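Local structure of exocyst complex component EXO70 (2B1E) at residues Val36-Tyr41 with Ser124-Tyr129; Ala223-Phe228 with Gln272-Glu277; Ala387-Ala390 with Glu396-Val399. The protein acts in the secretory pathway as a subunit of the exocyst, which tethers secretory vesicles to sites of exocytosis, and plays a role in assembling that complex. All blocks are in the same frame, centred on the assembly; numbering follows the deposited sequence.

Contact 1 (Val36-Tyr41 with Ser124-Tyr129); sequences VGLKQY and SWILDY
Lys39 lays CB, CG and CD over one face of the Trp125 indole. Its CG stands 3.6 Å from the centroid of the six-membered ring and only 10° off the ring normal, a CH-pi contact. CB lies by the CE2-CZ2 side of that ring, 3.8 Å from Trp125 CZ2, while CD passes on to Trp125 CZ3 at 3.9 Å, and the chain crosses the indole at about a right angle. Bends at its last two torsions then carry the ammonium end away from the helix of Trp125, leaving methylenes to do the touching. With CG anti to its own backbone N (chi1 -172°), Trp125 reaches across to the first turn of helix 38-56, and the ring NH is hydrogen-bonded to Thr42 OG1, which probably limits the turning of the indole. The two segments join helices of an all-helical rod: helix 117-132 packs here against the start of helix 38-56, just past the break at Gly37. That glycine has positive phi and serves as N-cap, and the new helix begins with Tyr41 N bonded to Gly37 O at 2.8 Å. On the inner side Leu38 takes over from Lys39. Its CG approaches Trp125 CD1 at 3.8 Å, obliquely to the ring, and the two side chains lie alongside one another, pointing opposite ways. Leu38 CD2 goes deeper and meets Ile126 CG1 at 4.2 Å. Helix 66-94 closes this inner side, with Leu86 against Leu38 and Phe90 against Ile126.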
ATOM      1  N   VAL A  36     -58.689  -4.681 -11.801  1.00 12.84           N
ATOM      2  CA  VAL A  36     -58.868  -6.054 -12.240  1.00 13.77           C
ATOM      3  C   VAL A  36     -58.081  -7.043 -11.400  1.00 11.50           C
ATOM      4  O   VAL A  36     -58.578  -8.123 -11.073  1.00 12.78           O
ATOM      5  CB  VAL A  36     -58.415  -6.217 -13.712  1.00 13.03           C
ATOM      6  CG1 VAL A  36     -58.622  -7.658 -14.171  1.00 13.01           C
ATOM      7  CG2 VAL A  36     -59.180  -5.250 -14.595  1.00 13.32           C
ATOM      8  N   GLY A  37     -56.858  -6.657 -11.043  1.00  9.96           N
ATOM      9  CA  GLY A  37     -55.964  -7.527 -10.295  1.00  9.95           C
ATOM     10  C   GLY A  37     -54.951  -7.966 -11.352  1.00 10.78           C
ATOM     11  O   GLY A  37     -55.345  -8.455 -12.416  1.00  7.78           O
ATOM     12  N   LEU A  38     -53.663  -7.776 -11.091  1.00 10.79           N
ATOM     13  CA  LEU A  38     -52.629  -8.121 -12.078  1.00 11.72           C
ATOM     14  C   LEU A  38     -52.692  -9.538 -12.656  1.00 13.41           C
ATOM     15  O   LEU A  38     -52.658  -9.718 -13.878  1.00 12.57           O
ATOM     16  CB  LEU A  38     -51.234  -7.866 -11.491  1.00 12.61           C
ATOM     17  CG  LEU A  38     -50.028  -8.228 -12.373  1.00 12.94           C
ATOM     18  CD1 LEU A  38     -50.090  -7.447 -13.663  1.00 11.76           C
ATOM     19  CD2 LEU A  38     -48.726  -7.919 -11.632  1.00 12.05           C
ATOM     20  N   LYS A  39     -52.780 -10.548 -11.798  1.00 11.04           N
ATOM     21  CA  LYS A  39     -52.840 -11.919 -12.295  1.00 14.04           C
ATOM     22  C   LYS A  39     -54.091 -12.135 -13.158  1.00 14.90           C
ATOM     23  O   LYS A  39     -54.018 -12.757 -14.224  1.00 10.80           O
ATOM     24  CB  LYS A  39     -52.807 -12.902 -11.123  1.00 15.58           C
ATOM     25  CG  LYS A  39     -51.518 -12.817 -10.296  1.00 19.33           C
ATOM     26  CD  LYS A  39     -51.464 -13.890  -9.213  1.00 23.09           C
ATOM     27  CE  LYS A  39     -52.574 -13.733  -8.177  1.00 25.32           C
ATOM     28  NZ  LYS A  39     -52.393 -12.560  -7.261  1.00 24.30           N
ATOM     29  N   GLN A  40     -55.225 -11.593 -12.712  1.00 12.34           N
ATOM     30  CA  GLN A  40     -56.492 -11.717 -13.443  1.00 12.45           C
ATOM     31  C   GLN A  40     -56.401 -10.996 -14.784  1.00 10.85           C
ATOM     32  O   GLN A  40     -56.962 -11.446 -15.795  1.00  5.87           O
ATOM     33  CB  GLN A  40     -57.652 -11.103 -12.641  1.00 14.61           C
ATOM     34  CG  GLN A  40     -58.046 -11.847 -11.374  1.00 19.58           C
ATOM     35  CD  GLN A  40     -56.941 -11.880 -10.341  1.00 22.72           C
ATOM     36  OE1 GLN A  40     -56.294 -10.864 -10.066  1.00 23.47           O
ATOM     37  NE2 GLN A  40     -56.717 -13.055  -9.755  1.00 27.16           N
ATOM     38  N   TYR A  41     -55.703  -9.864 -14.770  1.00  9.85           N
ATOM     39  CA  TYR A  41     -55.511  -9.051 -15.963  1.00 10.17           C
ATOM     40  C   TYR A  41     -54.712  -9.844 -17.004  1.00  8.81           C
ATOM     41  O   TYR A  41     -55.140  -9.966 -18.149  1.00 10.12           O
ATOM     42  CB  TYR A  41     -54.786  -7.740 -15.597  1.00 10.10           C
ATOM     43  CG  TYR A  41     -54.682  -6.718 -16.720  1.00 11.71           C
ATOM     44  CD1 TYR A  41     -55.589  -5.654 -16.823  1.00 10.85           C
ATOM     45  CD2 TYR A  41     -53.664  -6.805 -17.669  1.00 11.16           C
ATOM     46  CE1 TYR A  41     -55.476  -4.704 -17.842  1.00 11.57           C
ATOM     47  CE2 TYR A  41     -53.543  -5.869 -18.688  1.00 10.43           C
ATOM     48  CZ  TYR A  41     -54.448  -4.821 -18.771  1.00 12.95           C
ATOM     49  OH  TYR A  41     -54.320  -3.906 -19.792  1.00 11.58           O
ATOM     50  N   SER A 124     -41.968  -9.888 -10.976  1.00 13.13           N
ATOM     51  CA  SER A 124     -41.720 -11.256 -11.421  1.00 13.52           C
ATOM     52  C   SER A 124     -42.834 -11.784 -12.301  1.00 13.02           C
ATOM     53  O   SER A 124     -42.571 -12.484 -13.282  1.00 11.98           O
ATOM     54  CB  SER A 124     -41.534 -12.194 -10.223  1.00 13.92           C
ATOM     55  OG  SER A 124     -40.340 -11.888  -9.527  1.00 14.78           O
ATOM     56  N   TRP A 125     -44.078 -11.463 -11.945  1.00 10.59           N
ATOM     57  CA  TRP A 125     -45.220 -11.915 -12.719  1.00 10.17           C
ATOM     58  C   TRP A 125     -45.180 -11.348 -14.133  1.00  9.97           C
ATOM     59  O   TRP A 125     -45.534 -12.032 -15.084  1.00  9.32           O
ATOM     60  CB  TRP A 125     -46.534 -11.504 -12.040  1.00 11.02           C
ATOM     61  CG  TRP A 125     -47.763 -12.107 -12.677  1.00 12.97           C
ATOM     62  CD1 TRP A 125     -48.553 -11.547 -13.643  1.00 13.83           C
ATOM     63  CD2 TRP A 125     -48.326 -13.394 -12.399  1.00 13.81           C
ATOM     64  NE1 TRP A 125     -49.570 -12.407 -13.983  1.00 15.68           N
ATOM     65  CE2 TRP A 125     -49.455 -13.548 -13.235  1.00 15.56           C
ATOM     66  CE3 TRP A 125     -47.982 -14.434 -11.527  1.00 13.77           C
ATOM     67  CZ2 TRP A 125     -50.248 -14.705 -13.226  1.00 15.22           C
ATOM     68  CZ3 TRP A 125     -48.772 -15.592 -11.517  1.00 16.34           C
ATOM     69  CH2 TRP A 125     -49.891 -15.712 -12.365  1.00 14.46           C
ATOM     70  N   ILE A 126     -44.754 -10.096 -14.262  1.00  8.87           N
ATOM     71  CA  ILE A 126     -44.700  -9.451 -15.561  1.00  9.09           C
ATOM     72  C   ILE A 126     -43.534  -9.991 -16.387  1.00  9.32           C
ATOM     73  O   ILE A 126     -43.667 -10.194 -17.597  1.00 10.66           O
ATOM     74  CB  ILE A 126     -44.649  -7.906 -15.402  1.00  9.90           C
ATOM     75  CG1 ILE A 126     -45.989  -7.417 -14.832  1.00  8.04           C
ATOM     76  CG2 ILE A 126     -44.400  -7.224 -16.765  1.00  5.23           C
ATOM     77  CD1 ILE A 126     -46.001  -5.940 -14.447  1.00 10.90           C
ATOM     78  N   LEU A 127     -42.402 -10.245 -15.737  1.00  9.93           N
ATOM     79  CA  LEU A 127     -41.254 -10.820 -16.435  1.00  9.20           C
ATOM     80  C   LEU A 127     -41.650 -12.174 -16.996  1.00 10.29           C
ATOM     81  O   LEU A 127     -41.354 -12.492 -18.149  1.00  9.76           O
ATOM     82  CB  LEU A 127     -40.076 -11.008 -15.482  1.00 10.98           C
ATOM     83  CG  LEU A 127     -39.304  -9.725 -15.201  1.00 12.28           C
ATOM     84  CD1 LEU A 127     -38.465  -9.914 -13.958  1.00 12.87           C
ATOM     85  CD2 LEU A 127     -38.448  -9.354 -16.419  1.00 10.60           C
ATOM     86  N   ASP A 128     -42.311 -12.979 -16.165  1.00 10.95           N
ATOM     87  CA  ASP A 128     -42.758 -14.297 -16.593  1.00 14.07           C
ATOM     88  C   ASP A 128     -43.772 -14.185 -17.720  1.00 12.77           C
ATOM     89  O   ASP A 128     -43.751 -14.966 -18.672  1.00 13.52           O
ATOM     90  CB  ASP A 128     -43.369 -15.073 -15.427  1.00 14.35           C
ATOM     91  CG  ASP A 128     -42.311 -15.681 -14.513  1.00 19.91           C
ATOM     92  OD1 ASP A 128     -41.319 -16.244 -15.029  1.00 21.88           O
ATOM     93  OD2 ASP A 128     -42.480 -15.611 -13.282  1.00 21.06           O
ATOM     94  N   TYR A 129     -44.669 -13.216 -17.616  1.00 11.90           N
ATOM     95  CA  TYR A 129     -45.650 -13.028 -18.678  1.00  9.73           C
ATOM     96  C   TYR A 129     -44.929 -12.801 -20.018  1.00 10.44           C
ATOM     97  O   TYR A 129     -45.209 -13.469 -21.019  1.00  9.77           O
ATOM     98  CB  TYR A 129     -46.532 -11.805 -18.393  1.00  6.59           C
ATOM     99  CG  TYR A 129     -47.491 -11.515 -19.535  1.00 10.34           C
ATOM    100  CD1 TYR A 129     -48.735 -12.149 -19.614  1.00 10.67           C
ATOM    101  CD2 TYR A 129     -47.118 -10.660 -20.581  1.00  8.33           C
ATOM    102  CE1 TYR A 129     -49.582 -11.940 -20.711  1.00 11.32           C
ATOM    103  CE2 TYR A 129     -47.947 -10.452 -21.665  1.00  8.84           C
ATOM    104  CZ  TYR A 129     -49.174 -11.091 -21.727  1.00  9.82           C
ATOM    105  OH  TYR A 129     -49.972 -10.875 -22.820  1.00 11.21           O
TER

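Contact 2 (Ala223-Phe228 with Gln272-Glu277); sequences AYAKLF and QDCTQE
Cys274 of helix 268-299 meets Phe228 of helix 209-233 and is the centre of the contact on its own helix. Its CB lies against the CD2-CE2 bond of the aromatic ring, 3.4 Å from both CD2 and CE2 of Phe228. One bond further out, SG lies 3.4 Å from Phe228 CD2 and 4.5 Å from the ring centroid. The line from SG to that centroid runs 57° off the ring normal, making an oblique sulfur-aromatic contact. The other neighbours of SG belong to Ala225: the methyl CB at 4.0 Å and the carbonyl O at 3.9 Å. Cys274 SG is anti to its own carbonyl carbon (chi1 -74°), which directs the sulfur into the angle between Ala225 and Phe228, three residues apart on the facing helix. The small alanine at this point is consistent with the close approach of the backbones, with Ala225 CA and Cys274 CA 6.8 Å apart. The two helices belong to the C-terminal Exo70 family region, in the stacked helical bundles that build the rod. Helix 245-259 adds Leu249 against Phe228, and Val278, one turn beyond Cys274, touches the same ring. Phe228 CE2 also comes within 3.6 Å of the carbonyl O of Cys274. Were Phe228 an alanine, Cys274 would probably face a gap, and Leu249 and Val278 would lose the ring they share. With thiol, methyl and phenyl groups as its main components, beside two backbone carbonyl oxygens, the contact probably rests mainly on dispersion and shape.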
ATOM      1  N   ALA A 223     -17.901   3.199 -15.162  1.00 31.04           N
ATOM      2  CA  ALA A 223     -17.879   4.483 -14.474  1.00 30.29           C
ATOM      3  C   ALA A 223     -16.846   4.495 -13.353  1.00 30.53           C
ATOM      4  O   ALA A 223     -16.180   5.505 -13.116  1.00 28.90           O
ATOM      5  CB  ALA A 223     -19.258   4.788 -13.909  1.00 29.94           C
ATOM      6  N   TYR A 224     -16.727   3.366 -12.661  1.00 29.56           N
ATOM      7  CA  TYR A 224     -15.776   3.235 -11.564  1.00 29.98           C
ATOM      8  C   TYR A 224     -14.352   3.220 -12.095  1.00 30.80           C
ATOM      9  O   TYR A 224     -13.502   3.990 -11.639  1.00 30.97           O
ATOM     10  CB  TYR A 224     -16.034   1.940 -10.787  1.00 27.63           C
ATOM     11  CG  TYR A 224     -14.955   1.603  -9.782  1.00 26.85           C
ATOM     12  CD1 TYR A 224     -14.917   2.221  -8.532  1.00 25.46           C
ATOM     13  CD2 TYR A 224     -13.960   0.677 -10.087  1.00 26.87           C
ATOM     14  CE1 TYR A 224     -13.914   1.921  -7.609  1.00 26.32           C
ATOM     15  CE2 TYR A 224     -12.952   0.370  -9.175  1.00 27.88           C
ATOM     16  CZ  TYR A 224     -12.935   0.993  -7.938  1.00 27.59           C
ATOM     17  OH  TYR A 224     -11.952   0.672  -7.026  1.00 29.03           O
ATOM     18  N   ALA A 225     -14.102   2.334 -13.055  1.00 30.73           N
ATOM     19  CA  ALA A 225     -12.786   2.184 -13.654  1.00 33.42           C
ATOM     20  C   ALA A 225     -12.269   3.492 -14.240  1.00 35.48           C
ATOM     21  O   ALA A 225     -11.069   3.772 -14.179  1.00 35.74           O
ATOM     22  CB  ALA A 225     -12.824   1.109 -14.731  1.00 33.06           C
ATOM     23  N   LYS A 226     -13.167   4.294 -14.811  1.00 36.57           N
ATOM     24  CA  LYS A 226     -12.747   5.563 -15.388  1.00 38.37           C
ATOM     25  C   LYS A 226     -12.320   6.532 -14.292  1.00 39.19           C
ATOM     26  O   LYS A 226     -11.271   7.164 -14.390  1.00 38.98           O
ATOM     27  CB  LYS A 226     -13.868   6.190 -16.222  1.00 39.05           C
ATOM     28  CG  LYS A 226     -13.481   7.549 -16.789  1.00 40.66           C
ATOM     29  CD  LYS A 226     -14.377   7.994 -17.927  1.00 41.38           C
ATOM     30  CE  LYS A 226     -13.893   9.330 -18.485  1.00 41.84           C
ATOM     31  NZ  LYS A 226     -14.572   9.709 -19.757  1.00 41.68           N
ATOM     32  N   LEU A 227     -13.139   6.640 -13.250  1.00 39.46           N
ATOM     33  CA  LEU A 227     -12.845   7.525 -12.130  1.00 40.09           C
ATOM     34  C   LEU A 227     -11.553   7.046 -11.468  1.00 39.80           C
ATOM     35  O   LEU A 227     -10.740   7.849 -11.009  1.00 40.01           O
ATOM     36  CB  LEU A 227     -13.999   7.485 -11.125  1.00 41.21           C
ATOM     37  CG  LEU A 227     -14.187   8.648 -10.147  1.00 43.83           C
ATOM     38  CD1 LEU A 227     -15.362   8.333  -9.232  1.00 44.18           C
ATOM     39  CD2 LEU A 227     -12.930   8.869  -9.329  1.00 44.67           C
ATOM     40  N   PHE A 228     -11.372   5.729 -11.437  1.00 39.72           N
ATOM     41  CA  PHE A 228     -10.191   5.105 -10.850  1.00 39.29           C
ATOM     42  C   PHE A 228      -8.933   5.496 -11.626  1.00 40.77           C
ATOM     43  O   PHE A 228      -7.882   5.763 -11.038  1.00 39.65           O
ATOM     44  CB  PHE A 228     -10.340   3.583 -10.872  1.00 37.24           C
ATOM     45  CG  PHE A 228      -9.241   2.849 -10.157  1.00 35.57           C
ATOM     46  CD1 PHE A 228      -9.296   2.653  -8.781  1.00 35.73           C
ATOM     47  CD2 PHE A 228      -8.151   2.347 -10.860  1.00 34.32           C
ATOM     48  CE1 PHE A 228      -8.280   1.964  -8.112  1.00 34.64           C
ATOM     49  CE2 PHE A 228      -7.132   1.659 -10.202  1.00 36.26           C
ATOM     50  CZ  PHE A 228      -7.199   1.466  -8.822  1.00 35.00           C
ATOM     51  N   GLN A 272      -9.150  -5.448 -14.007  1.00 41.85           N
ATOM     52  CA  GLN A 272      -7.839  -6.068 -14.124  1.00 42.82           C
ATOM     53  C   GLN A 272      -6.798  -5.052 -14.589  1.00 43.14           C
ATOM     54  O   GLN A 272      -5.725  -4.939 -13.994  1.00 43.02           O
ATOM     55  CB  GLN A 272      -7.908  -7.246 -15.094  1.00 42.96           C
ATOM     56  CG  GLN A 272      -8.925  -8.298 -14.676  1.00 42.86           C
ATOM     57  CD  GLN A 272      -9.012  -9.452 -15.653  1.00 42.56           C
ATOM     58  OE1 GLN A 272      -9.219  -9.250 -16.852  1.00 43.28           O
ATOM     59  NE2 GLN A 272      -8.859 -10.670 -15.145  1.00 41.05           N
ATOM     60  N   ASP A 273      -7.112  -4.310 -15.644  1.00 43.64           N
ATOM     61  CA  ASP A 273      -6.185  -3.304 -16.138  1.00 44.57           C
ATOM     62  C   ASP A 273      -5.870  -2.341 -14.995  1.00 44.28           C
ATOM     63  O   ASP A 273      -4.710  -2.008 -14.750  1.00 43.05           O
ATOM     64  CB  ASP A 273      -6.798  -2.537 -17.309  1.00 46.50           C
ATOM     65  CG  ASP A 273      -7.176  -3.443 -18.466  1.00 48.75           C
ATOM     66  OD1 ASP A 273      -6.304  -4.201 -18.942  1.00 49.75           O
ATOM     67  OD2 ASP A 273      -8.348  -3.392 -18.905  1.00 51.07           O
ATOM     68  N   CYS A 274      -6.912  -1.906 -14.292  1.00 43.96           N
ATOM     69  CA  CYS A 274      -6.748  -0.987 -13.171  1.00 44.53           C
ATOM     70  C   CYS A 274      -5.863  -1.585 -12.085  1.00 44.30           C
ATOM     71  O   CYS A 274      -5.024  -0.895 -11.509  1.00 43.33           O
ATOM     72  CB  CYS A 274      -8.112  -0.619 -12.578  1.00 45.87           C
ATOM     73  SG  CYS A 274      -9.081   0.516 -13.595  1.00 46.53           S
ATOM     74  N   THR A 275      -6.054  -2.871 -11.812  1.00 44.50           N
ATOM     75  CA  THR A 275      -5.264  -3.554 -10.797  1.00 45.92           C
ATOM     76  C   THR A 275      -3.788  -3.576 -11.175  1.00 46.29           C
ATOM     77  O   THR A 275      -2.941  -3.134 -10.401  1.00 45.55           O
ATOM     78  CB  THR A 275      -5.742  -5.006 -10.592  1.00 45.73           C
ATOM     79  OG1 THR A 275      -7.090  -5.003 -10.108  1.00 46.23           O
ATOM     80  CG2 THR A 275      -4.851  -5.724  -9.586  1.00 46.13           C
ATOM     81  N   GLN A 276      -3.487  -4.083 -12.368  1.00 47.33           N
ATOM     82  CA  GLN A 276      -2.104  -4.169 -12.833  1.00 48.87           C
ATOM     83  C   GLN A 276      -1.419  -2.811 -12.900  1.00 48.70           C
ATOM     84  O   GLN A 276      -0.197  -2.722 -12.811  1.00 49.19           O
ATOM     85  CB  GLN A 276      -2.034  -4.829 -14.214  1.00 50.10           C
ATOM     86  CG  GLN A 276      -0.609  -4.988 -14.736  1.00 51.96           C
ATOM     87  CD  GLN A 276      -0.548  -5.581 -16.131  1.00 52.99           C
ATOM     88  OE1 GLN A 276      -1.052  -6.680 -16.377  1.00 53.48           O
ATOM     89  NE2 GLN A 276       0.076  -4.857 -17.054  1.00 53.43           N
ATOM     90  N   GLU A 277      -2.207  -1.754 -13.050  1.00 49.08           N
ATOM     91  CA  GLU A 277      -1.652  -0.412 -13.137  1.00 49.14           C
ATOM     92  C   GLU A 277      -1.354   0.163 -11.754  1.00 48.22           C
ATOM     93  O   GLU A 277      -0.259   0.664 -11.512  1.00 47.59           O
ATOM     94  CB  GLU A 277      -2.618   0.501 -13.895  1.00 50.25           C
ATOM     95  CG  GLU A 277      -2.023   1.833 -14.317  1.00 53.49           C
ATOM     96  CD  GLU A 277      -2.914   2.580 -15.294  1.00 54.61           C
ATOM     97  OE1 GLU A 277      -3.198   2.024 -16.376  1.00 55.58           O
ATOM     98  OE2 GLU A 277      -3.329   3.719 -14.984  1.00 55.07           O
TER

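Contact 3 (Ala387-Ala390 with Glu396-Val399); sequences AQIA and EPDV
Gln388 sends its carboxamide from the last turns of helix 364-391 to the backbone of Asp398, joining the loop that leads to helix 410-429. The helix thus grips its own outgoing connection in the all-helical C-terminal region of the rod. Both ends of the amide are used. OE1 accepts from Asp398 N at 2.8 Å with an N-H...O angle of 164°, the donor tilted 28° from the carbonyl plane of the glutamine. NE2 gives a hydrogen to Asp398 O at 3.1 Å, nearly straight at 173°. That oxygen lies almost in the amide plane of Gln388, whereas NE2 stands above the carbonyl plane of Asp398 and off its lone pairs. Two bonds to one residue hold the amide against rotation. NE2 is also hydrogen-bonded to Glu384 OE2, its main polar partner, one turn back on the same helix; this probably fixes which end of the amide carries the nitrogen. The chain is extended beyond CG, which lets it reach the loop while its CB stays 4.1 Å from Pro397 CB. Ile413 of helix 410-429 and Asn407 also touch this buried glutamine, and Val399 settles against Val381 on helix 364-391. In contrast to this buried, many-sided grip, Ile389 is exposed and meets the loop through a single residue, its CG1 and CD1 lying against CG of the Pro397 ring. Asp398 turns its carboxylate away from the helix, to a salt bridge with Lys350 and a hydrogen bond from Asn401. The exposed touch is local but tight: Ile389 CG1 presses to 3.5 Å from Pro397 CG, closer than carbons usually pack.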
ATOM      1  N   ALA A 387      30.685  11.708   2.298  1.00 12.93           N
ATOM      2  CA  ALA A 387      31.658  12.238   3.240  1.00 13.20           C
ATOM      3  C   ALA A 387      33.078  11.907   2.779  1.00 12.61           C
ATOM      4  O   ALA A 387      33.965  12.750   2.847  1.00 10.63           O
ATOM      5  CB  ALA A 387      31.410  11.669   4.629  1.00 11.18           C
ATOM      6  N   GLN A 388      33.290  10.680   2.307  1.00 11.98           N
ATOM      7  CA  GLN A 388      34.616  10.286   1.838  1.00 13.09           C
ATOM      8  C   GLN A 388      35.060  11.122   0.632  1.00 13.23           C
ATOM      9  O   GLN A 388      36.218  11.538   0.540  1.00 13.69           O
ATOM     10  CB  GLN A 388      34.643   8.788   1.499  1.00 13.62           C
ATOM     11  CG  GLN A 388      34.819   7.908   2.740  1.00 15.04           C
ATOM     12  CD  GLN A 388      35.192   6.474   2.408  1.00 14.78           C
ATOM     13  OE1 GLN A 388      36.048   6.227   1.565  1.00 14.89           O
ATOM     14  NE2 GLN A 388      34.564   5.525   3.089  1.00 12.79           N
ATOM     15  N   ILE A 389      34.136  11.363  -0.289  1.00 14.34           N
ATOM     16  CA  ILE A 389      34.422  12.157  -1.483  1.00 16.26           C
ATOM     17  C   ILE A 389      34.688  13.612  -1.090  1.00 16.92           C
ATOM     18  O   ILE A 389      35.478  14.312  -1.725  1.00 15.65           O
ATOM     19  CB  ILE A 389      33.226  12.115  -2.463  1.00 15.92           C
ATOM     20  CG1 ILE A 389      33.058  10.691  -3.008  1.00 18.16           C
ATOM     21  CG2 ILE A 389      33.429  13.107  -3.591  1.00 19.12           C
ATOM     22  CD1 ILE A 389      31.846  10.511  -3.887  1.00 20.28           C
ATOM     23  N   ALA A 390      34.014  14.060  -0.039  1.00 16.21           N
ATOM     24  CA  ALA A 390      34.171  15.424   0.447  1.00 16.33           C
ATOM     25  C   ALA A 390      35.524  15.638   1.128  1.00 14.98           C
ATOM     26  O   ALA A 390      36.147  16.678   0.941  1.00 15.10           O
ATOM     27  CB  ALA A 390      33.043  15.758   1.421  1.00 15.75           C
ATOM     28  N   GLU A 396      39.076   6.813  -4.306  1.00 22.89           N
ATOM     29  CA  GLU A 396      37.849   6.088  -4.594  1.00 24.52           C
ATOM     30  C   GLU A 396      37.333   5.732  -3.199  1.00 24.07           C
ATOM     31  O   GLU A 396      38.075   5.203  -2.375  1.00 24.49           O
ATOM     32  CB  GLU A 396      38.143   4.811  -5.386  1.00 26.65           C
ATOM     33  CG  GLU A 396      36.972   3.832  -5.448  1.00 29.39           C
ATOM     34  CD  GLU A 396      37.336   2.511  -6.115  1.00 33.47           C
ATOM     35  OE1 GLU A 396      38.481   2.038  -5.922  1.00 33.59           O
ATOM     36  OE2 GLU A 396      36.472   1.937  -6.816  1.00 30.75           O
ATOM     37  N   PRO A 397      36.064   6.039  -2.908  1.00 23.41           N
ATOM     38  CA  PRO A 397      35.514   5.727  -1.587  1.00 23.11           C
ATOM     39  C   PRO A 397      35.539   4.238  -1.264  1.00 22.17           C
ATOM     40  O   PRO A 397      35.336   3.400  -2.143  1.00 21.47           O
ATOM     41  CB  PRO A 397      34.089   6.265  -1.675  1.00 23.96           C
ATOM     42  CG  PRO A 397      34.249   7.451  -2.586  1.00 24.26           C
ATOM     43  CD  PRO A 397      35.128   6.875  -3.677  1.00 23.76           C
ATOM     44  N   ASP A 398      35.809   3.918  -0.003  1.00 21.46           N
ATOM     45  CA  ASP A 398      35.811   2.535   0.451  1.00 20.44           C
ATOM     46  C   ASP A 398      34.887   2.506   1.659  1.00 19.90           C
ATOM     47  O   ASP A 398      35.330   2.565   2.803  1.00 17.82           O
ATOM     48  CB  ASP A 398      37.225   2.078   0.830  1.00 21.82           C
ATOM     49  CG  ASP A 398      37.256   0.635   1.309  1.00 23.98           C
ATOM     50  OD1 ASP A 398      36.317  -0.119   0.971  1.00 24.68           O
ATOM     51  OD2 ASP A 398      38.216   0.248   2.010  1.00 23.79           O
ATOM     52  N   VAL A 399      33.588   2.438   1.387  1.00 20.09           N
ATOM     53  CA  VAL A 399      32.577   2.446   2.434  1.00 19.26           C
ATOM     54  C   VAL A 399      32.432   1.116   3.152  1.00 19.59           C
ATOM     55  O   VAL A 399      32.861   0.069   2.652  1.00 17.79           O
ATOM     56  CB  VAL A 399      31.185   2.834   1.870  1.00 20.62           C
ATOM     57  CG1 VAL A 399      31.255   4.203   1.194  1.00 19.17           C
ATOM     58  CG2 VAL A 399      30.695   1.763   0.888  1.00 18.53           C
TER

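How the contacts relate
The three contacts follow one another along the chain and are spread along the elongated molecule, none touching another. Contact 1 lies toward the N-terminal end, its centre 52 Å from the centre of the chain; contact 2 is nearer the middle, and contact 3 lies beyond the chain's centre from contact 1. Centres of contacts 1 and 2 are 42 Å apart, those of contacts 2 and 3 46 Å, and those of contacts 1 and 3 87 Å, nearly the sum of the two steps. Contacts 1 and 2 join helices distant in sequence by side-chain packing, whereas contact 3 ties a helix to its following loop by hydrogen bonds and one apolar touch.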